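Long-range contact in thioredoxin family protein (Streptococcus pneumoniae, PDB 2YP6), which is a surface-exposed thioredoxin-fold lipoprotein that probably acts as a thiol-disulfide oxidoreductase in resistance to extracellular oxidative stress: residues L157-K166 with A177-N185. Numbering follows the deposited sequence.
Sequences LIDSQGKIGK and AEAAFKEMN
With CG beside the backbone N (chi1 -52°), Leu157 sends its CD1 over one face of the Phe181 ring, where it lies 3.6 Å from Ala180 CB. Met184 bends at its last torsion (chi3 -104°), which brings the thioether methyl against the root of the leucine: Met184 CE lies 3.7 Å from Leu157 CB. The side chains of Leu157 and Phe181 cross at about a right angle, with Ile158 O near the ring plane at its edge. Met184 SD sits by Asp159 CB and near Gly165 CA. Gly165 and Lys166 both face Leu157, whose O accepts from both their N atoms: a classic beta bulge in the hairpin 154-158/164-169, at one edge of the thioredoxin-fold sheet. The C-terminal helix 174-182 packs on this hairpin, while Phe102 stacks on Phe181 and Tyr73 adds to the same apolar layer. At the margin, Lys166 runs past Ala180 CB and its NZ makes a salt bridge with Glu183 OE2 at 2.9 Å, from well above the carboxylate plane. The chain terminus is tied to the hairpin's type I turn: Ser160 N gives a nearly straight bond to Asn185 O (2.8 Å, 179°), and Ser160 OG donates to OXT of Asn185 at 2.6 Å. Asp159 OD1 closes an Asx turn with Gln161 N and also takes Lys163 N from the opposite face of its carboxylate. A water donates to Asp159 OD2 and accepts from Asn185 N, bridging turn and terminus.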
ATOM      1  N   LEU A 157      -7.659  -4.284   1.098  1.00 10.44           N
ATOM      2  CA  LEU A 157      -8.272  -4.203  -0.214  1.00 10.89           C
ATOM      3  C   LEU A 157      -9.592  -3.461  -0.035  1.00  8.76           C
ATOM      4  O   LEU A 157     -10.526  -3.955   0.613  1.00 12.24           O
ATOM      5  CB  LEU A 157      -8.470  -5.614  -0.772  1.00 11.27           C
ATOM      6  CG  LEU A 157      -7.257  -6.541  -0.792  1.00 13.32           C
ATOM      7  CD1 LEU A 157      -7.549  -7.800  -1.617  1.00 16.12           C
ATOM      8  CD2 LEU A 157      -6.029  -5.827  -1.312  1.00 14.26           C
ATOM      9  N   ILE A 158      -9.622  -2.240  -0.554  1.00 11.20           N
ATOM     10  CA  ILE A 158     -10.674  -1.284  -0.306  1.00 12.68           C
ATOM     11  C   ILE A 158     -11.574  -1.247  -1.547  1.00 13.51           C
ATOM     12  O   ILE A 158     -11.099  -1.268  -2.676  1.00 11.41           O
ATOM     13  CB  ILE A 158     -10.053   0.125  -0.038  1.00 11.77           C
ATOM     14  CG1 ILE A 158      -9.120   0.070   1.178  1.00 12.89           C
ATOM     15  CG2 ILE A 158     -11.119   1.196   0.149  1.00 14.59           C
ATOM     16  CD1 ILE A 158      -8.312   1.325   1.357  1.00 13.76           C
ATOM     17  N   ASP A 159     -12.885  -1.244  -1.327  1.00 11.56           N
ATOM     18  CA  ASP A 159     -13.805  -1.363  -2.435  1.00 11.46           C
ATOM     19  C   ASP A 159     -14.078   0.005  -3.094  1.00 14.96           C
ATOM     20  O   ASP A 159     -13.561   1.027  -2.649  1.00 12.40           O
ATOM     21  CB  ASP A 159     -15.086  -2.098  -1.983  1.00 12.35           C
ATOM     22  CG  ASP A 159     -16.014  -1.256  -1.105  1.00 16.81           C
ATOM     23  OD1 ASP A 159     -15.911  -0.013  -1.060  1.00 13.25           O
ATOM     24  OD2 ASP A 159     -16.928  -1.854  -0.497  1.00 17.13           O
ATOM     25  N   SER A 160     -14.866   0.015  -4.166  1.00 16.71           N
ATOM     26  CA  SER A 160     -15.056   1.239  -4.950  1.00 14.13           C
ATOM     27  C   SER A 160     -15.837   2.275  -4.172  1.00 14.88           C
ATOM     28  O   SER A 160     -15.876   3.423  -4.567  1.00 15.73           O
ATOM     29  CB  SER A 160     -15.759   0.945  -6.276  1.00 15.50           C
ATOM     30  OG  SER A 160     -17.094   0.594  -6.060  1.00 16.56           O
ATOM     31  N   GLN A 161     -16.462   1.855  -3.068  1.00 14.85           N
ATOM     32  CA  GLN A 161     -17.225   2.759  -2.241  1.00 15.82           C
ATOM     33  C   GLN A 161     -16.417   3.277  -1.053  1.00 15.72           C
ATOM     34  O   GLN A 161     -16.961   3.990  -0.213  1.00 17.05           O
ATOM     35  CB  GLN A 161     -18.492   2.065  -1.745  1.00 16.76           C
ATOM     36  CG  GLN A 161     -19.324   1.412  -2.850  1.00 21.49           C
ATOM     37  CD  GLN A 161     -19.829   2.414  -3.870  1.00 21.24           C
ATOM     38  OE1 GLN A 161     -20.638   3.274  -3.553  1.00 23.41           O
ATOM     39  NE2 GLN A 161     -19.348   2.304  -5.105  1.00 19.23           N
ATOM     40  N   GLY A 162     -15.130   2.922  -1.005  1.00 15.46           N
ATOM     41  CA  GLY A 162     -14.232   3.353   0.055  1.00 13.81           C
ATOM     42  C   GLY A 162     -14.290   2.544   1.343  1.00 16.72           C
ATOM     43  O   GLY A 162     -13.728   2.981   2.354  1.00 15.32           O
ATOM     44  N   LYS A 163     -14.965   1.387   1.307  1.00 14.84           N
ATOM     45  CA  LYS A 163     -15.062   0.496   2.466  1.00 13.13           C
ATOM     46  C   LYS A 163     -13.999  -0.571   2.429  1.00 14.07           C
ATOM     47  O   LYS A 163     -13.668  -1.091   1.369  1.00 14.11           O
ATOM     48  CB  LYS A 163     -16.404  -0.250   2.502  1.00 17.53           C
ATOM     49  CG  LYS A 163     -17.604   0.573   2.215  1.00 25.21           C
ATOM     50  CD  LYS A 163     -17.812   1.618   3.212  1.00 27.96           C
ATOM     51  CE  LYS A 163     -19.215   2.157   3.040  1.00 35.70           C
ATOM     52  NZ  LYS A 163     -19.528   3.119   4.109  1.00 31.93           N
ATOM     53  N   ILE A 164     -13.491  -0.948   3.591  1.00 11.73           N
ATOM     54  CA  ILE A 164     -12.578  -2.072   3.645  1.00 11.05           C
ATOM     55  C   ILE A 164     -13.323  -3.339   3.191  1.00 11.44           C
ATOM     56  O   ILE A 164     -14.349  -3.724   3.777  1.00 12.49           O
ATOM     57  CB  ILE A 164     -11.976  -2.246   5.043  1.00 11.39           C
ATOM     58  CG1 ILE A 164     -11.099  -1.035   5.379  1.00 13.45           C
ATOM     59  CG2 ILE A 164     -11.160  -3.550   5.087  1.00 12.88           C
ATOM     60  CD1 ILE A 164     -10.561  -1.043   6.813  1.00 19.42           C
ATOM     61  N   GLY A 165     -12.822  -3.974   2.141  1.00 14.45           N
ATOM     62  CA  GLY A 165     -13.404  -5.222   1.649  1.00 15.60           C
ATOM     63  C   GLY A 165     -12.698  -6.453   2.173  1.00 13.93           C
ATOM     64  O   GLY A 165     -13.349  -7.395   2.625  1.00 14.08           O
ATOM     65  N   LYS A 166     -11.364  -6.451   2.126  1.00 13.78           N
ATOM     66  CA  LYS A 166     -10.575  -7.542   2.690  1.00 11.33           C
ATOM     67  C   LYS A 166      -9.351  -6.996   3.385  1.00 13.62           C
ATOM     68  O   LYS A 166      -8.907  -5.907   3.068  1.00 11.24           O
ATOM     69  CB  LYS A 166     -10.093  -8.519   1.613  1.00 13.27           C
ATOM     70  CG  LYS A 166     -11.208  -9.236   0.887  1.00 14.83           C
ATOM     71  CD  LYS A 166     -10.915 -10.725   0.738  1.00 18.06           C
ATOM     72  CE  LYS A 166     -11.983 -11.428  -0.091  1.00 14.23           C
ATOM     73  NZ  LYS A 166     -11.743 -12.879  -0.131  1.00 19.20           N
ATOM     74  N   ALA A 177      -5.529 -11.586  -4.785  1.00 15.96           N
ATOM     75  CA  ALA A 177      -5.948 -10.187  -4.768  1.00 14.67           C
ATOM     76  C   ALA A 177      -6.968  -9.878  -5.873  1.00 14.61           C
ATOM     77  O   ALA A 177      -7.976  -9.195  -5.633  1.00 15.93           O
ATOM     78  CB  ALA A 177      -4.732  -9.224  -4.881  1.00 16.31           C
ATOM     79  N   GLU A 178      -6.682 -10.372  -7.076  1.00 14.66           N
ATOM     80  CA  GLU A 178      -7.557 -10.169  -8.227  1.00 15.38           C
ATOM     81  C   GLU A 178      -8.917 -10.777  -7.956  1.00 17.73           C
ATOM     82  O   GLU A 178      -9.942 -10.144  -8.209  1.00 20.65           O
ATOM     83  CB  GLU A 178      -6.924 -10.765  -9.501  1.00 19.31           C
ATOM     84  CG  GLU A 178      -5.704  -9.951  -9.966  1.00 17.91           C
ATOM     85  CD  GLU A 178      -4.869 -10.606 -11.070  1.00 32.32           C
ATOM     86  OE1 GLU A 178      -4.705 -11.840 -11.084  1.00 36.41           O
ATOM     87  OE2 GLU A 178      -4.366  -9.870 -11.927  1.00 37.25           O
ATOM     88  N   ALA A 179      -8.925 -12.009  -7.450  1.00 18.63           N
ATOM     89  CA  ALA A 179     -10.167 -12.685  -7.115  1.00 20.82           C
ATOM     90  C   ALA A 179     -10.960 -11.881  -6.073  1.00 19.83           C
ATOM     91  O   ALA A 179     -12.183 -11.720  -6.195  1.00 20.88           O
ATOM     92  CB  ALA A 179      -9.879 -14.116  -6.613  1.00 23.34           C
ATOM     93  N   ALA A 180     -10.253 -11.353  -5.074  1.00 18.23           N
ATOM     94  CA  ALA A 180     -10.876 -10.586  -3.993  1.00 17.81           C
ATOM     95  C   ALA A 180     -11.558  -9.346  -4.552  1.00 17.45           C
ATOM     96  O   ALA A 180     -12.700  -9.046  -4.217  1.00 18.82           O
ATOM     97  CB  ALA A 180      -9.829 -10.194  -2.932  1.00 16.97           C
ATOM     98  N   PHE A 181     -10.853  -8.607  -5.402  1.00 14.86           N
ATOM     99  CA  PHE A 181     -11.435  -7.403  -5.970  1.00 14.49           C
ATOM    100  C   PHE A 181     -12.680  -7.703  -6.823  1.00 19.30           C
ATOM    101  O   PHE A 181     -13.627  -6.887  -6.893  1.00 18.81           O
ATOM    102  CB  PHE A 181     -10.391  -6.638  -6.759  1.00 14.03           C
ATOM    103  CG  PHE A 181      -9.438  -5.853  -5.909  1.00 12.97           C
ATOM    104  CD1 PHE A 181      -9.891  -4.938  -4.966  1.00 12.26           C
ATOM    105  CD2 PHE A 181      -8.063  -6.000  -6.072  1.00 16.02           C
ATOM    106  CE1 PHE A 181      -9.008  -4.186  -4.218  1.00 13.89           C
ATOM    107  CE2 PHE A 181      -7.178  -5.265  -5.331  1.00 15.41           C
ATOM    108  CZ  PHE A 181      -7.646  -4.348  -4.396  1.00 14.37           C
ATOM    109  N   LYS A 182     -12.712  -8.874  -7.447  1.00 20.56           N
ATOM    110  CA  LYS A 182     -13.906  -9.277  -8.187  1.00 23.85           C
ATOM    111  C   LYS A 182     -15.121  -9.495  -7.303  1.00 25.02           C
ATOM    112  O   LYS A 182     -16.260  -9.313  -7.761  1.00 26.18           O
ATOM    113  CB  LYS A 182     -13.645 -10.539  -9.005  1.00 22.39           C
ATOM    114  CG  LYS A 182     -12.800 -10.284 -10.196  1.00 53.86           C
ATOM    115  CD  LYS A 182     -12.536 -11.555 -10.953  1.00 58.42           C
ATOM    116  CE  LYS A 182     -11.624 -11.278 -12.121  1.00 54.96           C
ATOM    117  NZ  LYS A 182     -10.212 -11.539 -11.770  1.00 42.79           N
ATOM    118  N   GLU A 183     -14.912  -9.892  -6.049  1.00 24.01           N
ATOM    119  CA  GLU A 183     -16.046 -10.145  -5.154  1.00 32.51           C
ATOM    120  C   GLU A 183     -16.464  -8.920  -4.325  1.00 30.56           C
ATOM    121  O   GLU A 183     -17.359  -9.006  -3.482  1.00 39.19           O
ATOM    122  CB  GLU A 183     -15.811 -11.395  -4.263  1.00 44.09           C
ATOM    123  CG  GLU A 183     -14.584 -11.403  -3.336  1.00 48.55           C
ATOM    124  CD  GLU A 183     -14.582 -12.606  -2.349  1.00 44.15           C
ATOM    125  OE1 GLU A 183     -15.567 -12.766  -1.609  1.00 36.01           O
ATOM    126  OE2 GLU A 183     -13.607 -13.395  -2.310  1.00 50.39           O
ATOM    127  N   MET A 184     -15.796  -7.795  -4.568  1.00 19.32           N
ATOM    128  CA  MET A 184     -16.094  -6.515  -3.937  1.00 18.86           C
ATOM    129  C   MET A 184     -16.871  -5.594  -4.833  1.00 19.90           C
ATOM    130  O   MET A 184     -16.705  -5.639  -6.046  1.00 21.23           O
ATOM    131  CB  MET A 184     -14.771  -5.777  -3.711  1.00 24.65           C
ATOM    132  CG  MET A 184     -14.291  -5.806  -2.332  1.00 37.15           C
ATOM    133  SD  MET A 184     -12.692  -5.008  -2.353  1.00 22.32           S
ATOM    134  CE  MET A 184     -11.775  -6.469  -2.228  1.00 14.79           C
ATOM    135  N   ASN A 185     -17.659  -4.706  -4.236  1.00 20.17           N
ATOM    136  CA  ASN A 185     -18.305  -3.643  -4.997  1.00 23.28           C
ATOM    137  C   ASN A 185     -17.338  -2.560  -5.486  1.00 16.27           C
ATOM    138  O   ASN A 185     -16.222  -2.327  -4.946  1.00 17.46           O
ATOM    139  CB  ASN A 185     -19.403  -2.977  -4.163  1.00 33.66           C
ATOM    140  CG  ASN A 185     -20.569  -3.898  -3.905  1.00 31.16           C
ATOM    141  OD1 ASN A 185     -20.995  -4.637  -4.789  1.00 40.23           O
ATOM    142  ND2 ASN A 185     -21.083  -3.862  -2.688  1.00 39.01           N
ATOM    143  OXT ASN A 185     -17.688  -1.888  -6.463  1.00 20.03           O
TER
HETATM  144  O   HOH W   1     -17.775  -4.202  -1.412  1.00 30.06           O